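Afamin (Homo sapiens, PDB 6FAK) carries hydrophobic molecules in body fluids, binds vitamin E and keeps lipidated Wnt proteins soluble and active. Local coordinates at residues L421-L426 against L533-H538; L406-L411 against E521-T526; D527-N532 against T550-V555. All coordinates share one frame; numbering follows the deposited sequence.

Interaction 1. Residues L421-L426 against L533-H538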
loop_
_atom_site.group_PDB
_atom_site.type_symbol
_atom_site.label_atom_id
_atom_site.label_comp_id
_atom_site.label_asym_id
_atom_site.label_seq_id
_atom_site.Cartn_x
_atom_site.Cartn_y
_atom_site.Cartn_z
ATOM N N LEU A 421 15.241 -2.686 -11.262
ATOM C CA LEU A 421 14.900 -2.793 -9.821
ATOM C C LEU A 421 15.797 -3.769 -9.088
ATOM O O LEU A 421 16.317 -4.697 -9.658
ATOM C CB LEU A 421 13.447 -3.217 -9.631
ATOM C CG LEU A 421 12.451 -2.218 -10.205
ATOM C CD1 LEU A 421 11.051 -2.742 -10.113
ATOM C CD2 LEU A 421 12.563 -0.843 -9.567
ATOM N N SER A 422 16.060 -3.508 -7.815
ATOM C CA SER A 422 16.767 -4.462 -6.985
ATOM C C SER A 422 15.985 -5.806 -6.934
ATOM O O SER A 422 14.745 -5.878 -7.010
ATOM C CB SER A 422 16.966 -3.950 -5.565
ATOM O OG SER A 422 15.737 -3.879 -4.886
ATOM N N THR A 423 16.768 -6.869 -6.813
ATOM C CA THR A 423 16.214 -8.159 -6.593
ATOM C C THR A 423 15.264 -8.211 -5.407
ATOM O O THR A 423 14.199 -8.848 -5.519
ATOM C CB THR A 423 17.353 -9.211 -6.471
ATOM O OG1 THR A 423 17.971 -9.283 -7.753
ATOM C CG2 THR A 423 16.813 -10.545 -6.081
ATOM N N GLU A 424 15.608 -7.544 -4.305
ATOM C CA GLU A 424 14.720 -7.561 -3.124
ATOM C C GLU A 424 13.367 -6.952 -3.456
ATOM O O GLU A 424 12.327 -7.475 -3.052
ATOM C CB GLU A 424 15.304 -6.804 -1.904
ATOM C CG GLU A 424 16.394 -7.546 -1.149
ATOM C CD GLU A 424 15.969 -8.951 -0.768
ATOM O OE1 GLU A 424 16.512 -9.905 -1.357
ATOM O OE2 GLU A 424 15.035 -9.100 0.041
ATOM N N GLU A 425 13.376 -5.876 -4.235
ATOM C CA GLU A 425 12.128 -5.222 -4.624
ATOM C C GLU A 425 11.282 -6.115 -5.547
ATOM O O GLU A 425 10.068 -6.192 -5.374
ATOM C CB GLU A 425 12.385 -3.848 -5.297
ATOM C CG GLU A 425 11.079 -3.201 -5.750
ATOM C CD GLU A 425 11.139 -1.701 -5.962
ATOM O OE1 GLU A 425 12.244 -1.093 -6.061
ATOM O OE2 GLU A 425 10.022 -1.141 -6.038
ATOM N N LEU A 426 11.919 -6.752 -6.524
ATOM C CA LEU A 426 11.236 -7.567 -7.503
ATOM C C LEU A 426 10.586 -8.750 -6.795
ATOM O O LEU A 426 9.488 -9.107 -7.111
ATOM C CB LEU A 426 12.194 -8.040 -8.648
ATOM C CG LEU A 426 12.540 -6.925 -9.647
ATOM C CD1 LEU A 426 13.856 -7.150 -10.411
ATOM C CD2 LEU A 426 11.359 -6.688 -10.593
ATOM N N LEU A 533 18.725 -15.027 -11.721
ATOM C CA LEU A 533 18.864 -15.827 -12.934
ATOM C C LEU A 533 18.313 -15.133 -14.186
ATOM O O LEU A 533 18.974 -15.166 -15.284
ATOM C CB LEU A 533 18.188 -17.185 -12.757
ATOM C CG LEU A 533 18.449 -18.189 -13.862
ATOM C CD1 LEU A 533 19.919 -18.604 -13.913
ATOM C CD2 LEU A 533 17.522 -19.381 -13.636
ATOM N N VAL A 534 17.140 -14.505 -14.024
ATOM C CA VAL A 534 16.470 -13.811 -15.104
ATOM C C VAL A 534 17.298 -12.585 -15.505
ATOM O O VAL A 534 17.406 -12.306 -16.690
ATOM C CB VAL A 534 15.001 -13.411 -14.809
ATOM C CG1 VAL A 534 14.421 -12.646 -15.953
ATOM C CG2 VAL A 534 14.113 -14.645 -14.638
ATOM N N LYS A 535 17.867 -11.865 -14.533
ATOM C CA LYS A 535 18.768 -10.723 -14.848
ATOM C C LYS A 535 19.963 -11.245 -15.613
ATOM O O LYS A 535 20.335 -10.708 -16.680
ATOM C CB LYS A 535 19.239 -10.021 -13.581
ATOM C CG LYS A 535 18.166 -9.175 -12.925
ATOM C CD LYS A 535 18.628 -8.534 -11.652
ATOM C CE LYS A 535 17.547 -7.647 -11.107
ATOM N NZ LYS A 535 17.981 -6.969 -9.885
ATOM N N LEU A 536 20.554 -12.301 -15.087
ATOM C CA LEU A 536 21.767 -12.860 -15.707
ATOM C C LEU A 536 21.524 -13.319 -17.176
ATOM O O LEU A 536 22.304 -12.992 -18.076
ATOM C CB LEU A 536 22.335 -13.968 -14.863
ATOM C CG LEU A 536 23.533 -14.688 -15.559
ATOM C CD1 LEU A 536 24.730 -13.783 -15.762
ATOM C CD2 LEU A 536 23.886 -15.923 -14.753
ATOM N N LYS A 537 20.412 -13.997 -17.392
ATOM C CA LYS A 537 20.038 -14.605 -18.659
ATOM C C LYS A 537 18.811 -13.914 -19.291
ATOM O O LYS A 537 17.925 -14.584 -19.841
ATOM C CB LYS A 537 19.732 -16.077 -18.391
ATOM C CG LYS A 537 20.873 -16.874 -17.784
ATOM C CD LYS A 537 22.041 -16.934 -18.743
ATOM C CE LYS A 537 22.874 -18.205 -18.526
ATOM N NZ LYS A 537 24.280 -17.959 -18.917
ATOM N N HIS A 538 18.757 -12.589 -19.172
ATOM C CA HIS A 538 17.648 -11.781 -19.703
ATOM C C HIS A 538 17.331 -12.008 -21.191
ATOM O O HIS A 538 16.173 -11.840 -21.596
ATOM C CB HIS A 538 17.889 -10.271 -19.445
ATOM C CG HIS A 538 19.041 -9.694 -20.213
ATOM N ND1 HIS A 538 18.872 -9.000 -21.397
ATOM C CD2 HIS A 538 20.373 -9.692 -19.968
ATOM C CE1 HIS A 538 20.051 -8.625 -21.856
ATOM N NE2 HIS A 538 20.980 -9.032 -21.019
#
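The ammonium nitrogen of K535 is gripped by two oxygens from the start of another helix: NZ gives a hydrogen bond of 2.8 Å to L421 O and a second of 3.1 Å to T423 OG1. Both partners belong to the third domain of an all-helical, albumin-type fold, where K535, near the C-terminal end of helix 521-536, reaches the N-terminal turn of helix 423-440. The bond to L421 is well aimed, with NZ in the carbonyl plane and a C=O...NZ angle of 156°. A long chain suits the place: extended beyond CG, the lysine carries NZ to the helix start, with CG anti to the carbonyl carbon (chi1 -74°). Threonine suits it too, since its hydroxyl can accept from K535 while also bonding to OD1 of N532, about one turn earlier on the lysine's own helix. A positive charge beside a helix start would probably be disfavoured by the peptide dipoles there; L421 O, which lies before the first turn, is likely to offset this. That turn is closed by S422 at the N-cap, whose OG accepts from E425 N at 3.2 Å. E424, within the same turn, makes a salt bridge to R524, adding a charged link between the same two helices. The lysine side chain also touches T415, Y498 and F503. From the other helix L426 comes tip to tip, its CD1 resting 3.8 Å from K535 CE.

Interaction 2. Residues L406-L411 against E521-T526; sequences LKYHYL and ELQRKT
The phenol end of Y408 reaches across to T526, OH lying 3.7 Å from the threonine methyl CG2. The two side chains meet at a slant, and the ring's CE1 also approaches the methyl, at 4.1 Å from CG2. Beside this pair K407 and Q523 slide past each other in opposite directions, K407 NZ standing 3.8 Å from Q523 CD, while the glutamine side chain comes from the opposite direction to the tyrosine, ring and amide planes 41° apart. Long, polar-ended side chains suit such a gap: the axes of the short helical segments come no closer than 12.5 Å, so K407, Y408 and Q523 must each span part of the distance. In the next shell these groups are set in place. The chain of K407 leaves with CG anti to the backbone N (chi1 -176°) and then curls at its last two torsions, which turns NZ back to a salt bridge with D527, the residue just beyond T526. T526 is fixed by its own helix: OG1 donates to L522 O at 3.2 Å, an oxygen that also takes the T526 backbone N-H, and with the hydroxyl so engaged the methyl is left to face the tyrosine. Farther out, F549 of helix 542-560 meets the Y408 ring edge-to-face and touches T526 as well. The segments 406-411 and 521-526 cross at -41°, within helices 376-417 and 521-536 of the third albumin domain, with helix 423-440 touching K407 and R524, and helix 542-560 meeting Y408 and T526.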
loop_
_atom_site.group_PDB
_atom_site.type_symbol
_atom_site.label_atom_id
_atom_site.label_comp_id
_atom_site.label_asym_id
_atom_site.label_seq_id
_atom_site.Cartn_x
_atom_site.Cartn_y
_atom_site.Cartn_z
ATOM N N LEU A 406 2.640 -19.926 -9.882
ATOM C CA LEU A 406 2.208 -18.680 -10.467
ATOM C C LEU A 406 3.188 -17.564 -10.133
ATOM O O LEU A 406 3.431 -16.733 -10.974
ATOM C CB LEU A 406 0.801 -18.250 -9.976
ATOM C CG LEU A 406 0.191 -17.033 -10.712
ATOM C CD1 LEU A 406 0.198 -17.140 -12.234
ATOM C CD2 LEU A 406 -1.222 -16.760 -10.226
ATOM N N LYS A 407 3.683 -17.533 -8.893
ATOM C CA LYS A 407 4.649 -16.525 -8.454
ATOM C C LYS A 407 5.889 -16.513 -9.369
ATOM O O LYS A 407 6.318 -15.437 -9.793
ATOM C CB LYS A 407 5.038 -16.718 -6.995
ATOM C CG LYS A 407 5.969 -15.650 -6.444
ATOM C CD LYS A 407 6.170 -15.669 -4.939
ATOM C CE LYS A 407 6.470 -17.035 -4.314
ATOM N NZ LYS A 407 7.381 -17.931 -5.069
ATOM N N TYR A 408 6.394 -17.698 -9.726
ATOM C CA TYR A 408 7.591 -17.812 -10.558
ATOM C C TYR A 408 7.373 -17.213 -11.936
ATOM O O TYR A 408 8.271 -16.538 -12.489
ATOM C CB TYR A 408 8.038 -19.294 -10.621
ATOM C CG TYR A 408 8.326 -19.911 -9.270
ATOM C CD1 TYR A 408 8.926 -19.165 -8.244
ATOM C CD2 TYR A 408 8.004 -21.240 -9.007
ATOM C CE1 TYR A 408 9.212 -19.735 -7.024
ATOM C CE2 TYR A 408 8.265 -21.824 -7.785
ATOM C CZ TYR A 408 8.868 -21.077 -6.807
ATOM O OH TYR A 408 9.102 -21.607 -5.580
ATOM N N HIS A 409 6.162 -17.368 -12.482
ATOM C CA HIS A 409 5.804 -16.752 -13.754
ATOM C C HIS A 409 5.817 -15.201 -13.661
ATOM O O HIS A 409 6.356 -14.518 -14.582
ATOM C CB HIS A 409 4.448 -17.259 -14.286
ATOM C CG HIS A 409 4.479 -18.679 -14.783
ATOM N ND1 HIS A 409 3.816 -19.083 -15.923
ATOM C CD2 HIS A 409 5.116 -19.781 -14.317
ATOM C CE1 HIS A 409 4.034 -20.370 -16.130
ATOM N NE2 HIS A 409 4.818 -20.821 -15.166
ATOM N N TYR A 410 5.309 -14.671 -12.567
ATOM C CA TYR A 410 5.311 -13.226 -12.297
ATOM C C TYR A 410 6.709 -12.628 -12.075
ATOM O O TYR A 410 7.005 -11.514 -12.544
ATOM C CB TYR A 410 4.370 -12.847 -11.141
ATOM C CG TYR A 410 2.904 -12.857 -11.574
ATOM C CD1 TYR A 410 2.498 -12.188 -12.730
ATOM C CD2 TYR A 410 1.924 -13.494 -10.833
ATOM C CE1 TYR A 410 1.175 -12.182 -13.145
ATOM C CE2 TYR A 410 0.589 -13.505 -11.259
ATOM C CZ TYR A 410 0.241 -12.857 -12.425
ATOM O OH TYR A 410 -1.050 -12.799 -12.874
ATOM N N LEU A 411 7.530 -13.369 -11.360
ATOM C CA LEU A 411 8.910 -12.983 -11.124
ATOM C C LEU A 411 9.679 -12.909 -12.425
ATOM O O LEU A 411 10.434 -11.970 -12.642
ATOM C CB LEU A 411 9.567 -13.947 -10.106
ATOM C CG LEU A 411 9.037 -13.814 -8.688
ATOM C CD1 LEU A 411 9.715 -14.895 -7.863
ATOM C CD2 LEU A 411 9.327 -12.461 -8.052
ATOM N N GLU A 521 11.626 -17.321 4.680
ATOM C CA GLU A 521 13.052 -17.083 4.391
ATOM C C GLU A 521 13.615 -18.051 3.314
ATOM O O GLU A 521 14.399 -17.639 2.456
ATOM C CB GLU A 521 13.898 -17.078 5.688
ATOM C CG GLU A 521 14.309 -18.434 6.261
ATOM C CD GLU A 521 13.188 -19.198 6.957
ATOM O OE1 GLU A 521 12.041 -19.228 6.454
ATOM O OE2 GLU A 521 13.469 -19.792 8.023
ATOM N N LEU A 522 13.197 -19.315 3.343
ATOM C CA LEU A 522 13.564 -20.267 2.285
ATOM C C LEU A 522 12.795 -20.002 0.994
ATOM O O LEU A 522 13.312 -20.230 -0.107
ATOM C CB LEU A 522 13.321 -21.709 2.733
ATOM C CG LEU A 522 14.065 -22.843 2.008
ATOM C CD1 LEU A 522 14.095 -24.048 2.945
ATOM C CD2 LEU A 522 13.463 -23.228 0.655
ATOM N N GLN A 523 11.546 -19.568 1.128
ATOM C CA GLN A 523 10.796 -19.119 -0.023
ATOM C C GLN A 523 11.512 -17.904 -0.667
ATOM O O GLN A 523 11.654 -17.849 -1.882
ATOM C CB GLN A 523 9.348 -18.758 0.355
ATOM C CG GLN A 523 8.453 -18.435 -0.840
ATOM C CD GLN A 523 8.378 -19.598 -1.825
ATOM O OE1 GLN A 523 7.825 -20.649 -1.495
ATOM N NE2 GLN A 523 8.979 -19.432 -3.025
ATOM N N ARG A 524 11.936 -16.948 0.164
ATOM C CA ARG A 524 12.548 -15.715 -0.311
ATOM C C ARG A 524 13.886 -15.977 -1.033
ATOM O O ARG A 524 14.164 -15.360 -2.055
ATOM C CB ARG A 524 12.690 -14.666 0.814
ATOM C CG ARG A 524 12.973 -13.258 0.283
ATOM C CD ARG A 524 12.606 -12.121 1.241
ATOM N NE ARG A 524 11.288 -11.559 0.943
ATOM C CZ ARG A 524 11.017 -10.430 0.262
ATOM N NH1 ARG A 524 12.004 -9.656 -0.243
ATOM N NH2 ARG A 524 9.754 -10.072 0.067
ATOM N N LYS A 525 14.662 -16.921 -0.533
ATOM C CA LYS A 525 15.910 -17.369 -1.172
ATOM C C LYS A 525 15.727 -17.960 -2.554
ATOM O O LYS A 525 16.505 -17.674 -3.483
ATOM C CB LYS A 525 16.622 -18.393 -0.278
ATOM C CG LYS A 525 17.479 -19.473 -0.973
ATOM C CD LYS A 525 18.797 -18.941 -1.569
ATOM C CE LYS A 525 19.308 -19.755 -2.773
ATOM N NZ LYS A 525 20.618 -19.265 -3.315
ATOM N N THR A 526 14.748 -18.841 -2.683
ATOM C CA THR A 526 14.355 -19.370 -3.992
ATOM C C THR A 526 13.928 -18.247 -4.969
ATOM O O THR A 526 14.321 -18.251 -6.145
ATOM C CB THR A 526 13.217 -20.370 -3.813
ATOM O OG1 THR A 526 13.716 -21.455 -3.025
ATOM C CG2 THR A 526 12.674 -20.906 -5.173
#

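Interaction 3. Residues D527-N532 against T550-V555; sequences DRFLVN and TNFANV
The ring of F552 receives the edge of F529 on one face, with F529 CZ poised 3.4 Å above the plane of the F552 ring and over its centre. For the F529 ring in turn, F552 CD2 lies at the edge, in plane. This is a T-shaped, edge-to-face stack: the centroids are 4.8 Å apart and the planes are inclined at 70°. A second atom of that edge, F529 CE1, stands 3.9 Å from F552 CD2. Phenylalanine suits both positions, since the weakly positive C-H rim of one ring is directed at the electron-rich face of the other, and neither brings a polar group that would need a partner in this buried place. The two rings leave their backbones by different first torsions: F529 sends CG anti to the backbone N (chi1 174°), whereas F552 sets CG anti to its carbonyl carbon (chi1 -85°). An alanine in place of F552 removes the face that F529 abuts and is likely to open a gap between the two helices. The F552 ring is further packed by F569 of helix 565-572 and by P574 and I576 beyond it. A bound di(hydroxyethyl)ether, probably from the crystallisation liquor, lies about 4 Å from the F529 side chain. Between the two segments F529 and F552 make the contact; D527, L530 and V531 also touch helix 376-417, and D527, R528 and V531 touch helix 423-440. Helix 542-560 thus meets helix 521-536 through F552 and F529, and helix 565-572 through F552 and F569, while the C559-C568 disulfide ties its C-terminal end to that last helix.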
loop_
_atom_site.group_PDB
_atom_site.type_symbol
_atom_site.label_atom_id
_atom_site.label_comp_id
_atom_site.label_asym_id
_atom_site.label_seq_id
_atom_site.Cartn_x
_atom_site.Cartn_y
_atom_site.Cartn_z
ATOM N N ASP A 527 13.149 -17.300 -4.438
ATOM C CA ASP A 527 12.625 -16.190 -5.215
ATOM C C ASP A 527 13.768 -15.295 -5.713
ATOM O O ASP A 527 13.770 -14.872 -6.873
ATOM C CB ASP A 527 11.588 -15.407 -4.413
ATOM C CG ASP A 527 10.291 -16.174 -4.200
ATOM O OD1 ASP A 527 10.084 -17.303 -4.703
ATOM O OD2 ASP A 527 9.410 -15.639 -3.511
ATOM N N ARG A 528 14.741 -15.043 -4.850
ATOM C CA ARG A 528 15.898 -14.247 -5.230
ATOM C C ARG A 528 16.748 -14.904 -6.261
ATOM O O ARG A 528 17.228 -14.235 -7.168
ATOM C CB ARG A 528 16.813 -13.902 -4.071
ATOM C CG ARG A 528 16.209 -13.040 -3.003
ATOM C CD ARG A 528 17.308 -12.862 -1.958
ATOM N NE ARG A 528 16.818 -12.183 -0.779
ATOM C CZ ARG A 528 16.557 -12.716 0.416
ATOM N NH1 ARG A 528 16.773 -14.012 0.652
ATOM N NH2 ARG A 528 16.104 -11.934 1.396
ATOM N N PHE A 529 16.911 -16.211 -6.127
ATOM C CA PHE A 529 17.626 -17.005 -7.152
ATOM C C PHE A 529 17.026 -16.823 -8.546
ATOM O O PHE A 529 17.752 -16.545 -9.536
ATOM C CB PHE A 529 17.695 -18.500 -6.722
ATOM C CG PHE A 529 18.273 -19.401 -7.763
ATOM C CD1 PHE A 529 17.461 -19.976 -8.742
ATOM C CD2 PHE A 529 19.618 -19.686 -7.762
ATOM C CE1 PHE A 529 17.988 -20.784 -9.740
ATOM C CE2 PHE A 529 20.172 -20.488 -8.774
ATOM C CZ PHE A 529 19.338 -21.040 -9.771
ATOM N N LEU A 530 15.703 -16.975 -8.627
ATOM C CA LEU A 530 15.012 -16.856 -9.911
ATOM C C LEU A 530 15.171 -15.473 -10.540
ATOM O O LEU A 530 15.454 -15.370 -11.742
ATOM C CB LEU A 530 13.562 -17.215 -9.800
ATOM C CG LEU A 530 12.772 -17.116 -11.101
ATOM C CD1 LEU A 530 13.302 -17.905 -12.289
ATOM C CD2 LEU A 530 11.367 -17.586 -10.815
ATOM N N VAL A 531 15.020 -14.431 -9.715
ATOM C CA VAL A 531 15.161 -13.089 -10.176
ATOM C C VAL A 531 16.581 -12.841 -10.684
ATOM O O VAL A 531 16.747 -12.322 -11.800
ATOM C CB VAL A 531 14.691 -12.054 -9.132
ATOM C CG1 VAL A 531 15.078 -10.625 -9.502
ATOM C CG2 VAL A 531 13.186 -12.153 -8.981
ATOM N N ASN A 532 17.574 -13.185 -9.887
ATOM C CA ASN A 532 18.987 -13.051 -10.319
ATOM C C ASN A 532 19.295 -13.836 -11.606
ATOM O O ASN A 532 19.981 -13.347 -12.511
ATOM C CB ASN A 532 19.962 -13.403 -9.183
ATOM C CG ASN A 532 19.904 -12.407 -8.042
ATOM O OD1 ASN A 532 19.750 -11.199 -8.282
ATOM N ND2 ASN A 532 20.051 -12.880 -6.814
ATOM N N THR A 550 13.262 -24.867 -13.359
ATOM C CA THR A 550 12.742 -26.146 -12.911
ATOM C C THR A 550 13.832 -27.224 -12.889
ATOM O O THR A 550 13.724 -28.125 -12.098
ATOM C CB THR A 550 11.566 -26.717 -13.733
ATOM O OG1 THR A 550 12.017 -27.091 -15.059
ATOM C CG2 THR A 550 10.455 -25.710 -13.761
ATOM N N ASN A 551 14.844 -27.120 -13.750
ATOM C CA ASN A 551 16.023 -28.016 -13.669
ATOM C C ASN A 551 16.736 -27.862 -12.282
ATOM O O ASN A 551 16.916 -28.830 -11.527
ATOM C CB ASN A 551 16.958 -27.692 -14.824
ATOM C CG ASN A 551 18.030 -28.751 -15.060
ATOM O OD1 ASN A 551 18.422 -29.483 -14.162
ATOM N ND2 ASN A 551 18.551 -28.769 -16.252
ATOM N N PHE A 552 17.095 -26.620 -11.944
ATOM C CA PHE A 552 17.688 -26.289 -10.655
ATOM C C PHE A 552 16.813 -26.766 -9.500
ATOM O O PHE A 552 17.326 -27.337 -8.532
ATOM C CB PHE A 552 17.931 -24.786 -10.537
ATOM C CG PHE A 552 19.212 -24.312 -11.113
ATOM C CD1 PHE A 552 20.402 -24.513 -10.447
ATOM C CD2 PHE A 552 19.219 -23.533 -12.267
ATOM C CE1 PHE A 552 21.598 -23.991 -10.946
ATOM C CE2 PHE A 552 20.401 -23.024 -12.790
ATOM C CZ PHE A 552 21.602 -23.244 -12.122
ATOM N N ALA A 553 15.497 -26.577 -9.620
ATOM C CA ALA A 553 14.539 -26.980 -8.571
ATOM C C ALA A 553 14.524 -28.490 -8.346
ATOM O O ALA A 553 14.520 -28.956 -7.196
ATOM C CB ALA A 553 13.128 -26.514 -8.887
ATOM N N ASN A 554 14.470 -29.236 -9.445
ATOM C CA ASN A 554 14.553 -30.677 -9.373
ATOM C C ASN A 554 15.869 -31.121 -8.706
ATOM O O ASN A 554 15.848 -31.941 -7.827
ATOM C CB ASN A 554 14.384 -31.273 -10.770
ATOM C CG ASN A 554 14.308 -32.784 -10.741
ATOM O OD1 ASN A 554 13.525 -33.349 -10.012
ATOM N ND2 ASN A 554 15.085 -33.422 -11.550
ATOM N N VAL A 555 16.996 -30.530 -9.078
ATOM C CA VAL A 555 18.301 -30.873 -8.486
ATOM C C VAL A 555 18.330 -30.603 -6.960
ATOM O O VAL A 555 18.754 -31.462 -6.186
ATOM C CB VAL A 555 19.443 -30.186 -9.226
ATOM C CG1 VAL A 555 20.741 -30.282 -8.469
ATOM C CG2 VAL A 555 19.610 -30.798 -10.635
#

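Overall arrangement
Along helix 521-536 of the third albumin domain interactions 2, 3 and 1 follow in turn, the last running just past the helix end, and each meets a different helix: 376-417 in interaction 2, 542-560 in interaction 3 and 423-440 in interaction 1. Interactions 1 and 3 are buried but unlike in chemistry, the former holding a charged nitrogen with oxygens, the latter made wholly of aromatic carbon. Interaction 2 is only partly buried and mixes polar ends with a methyl and a ring. Further contacts join them: the salt bridge from K407 to D527 connects 2 with 3, R524 to E424 connects 2 with 1, and V531 packs against T423 and L426 between 3 and 1.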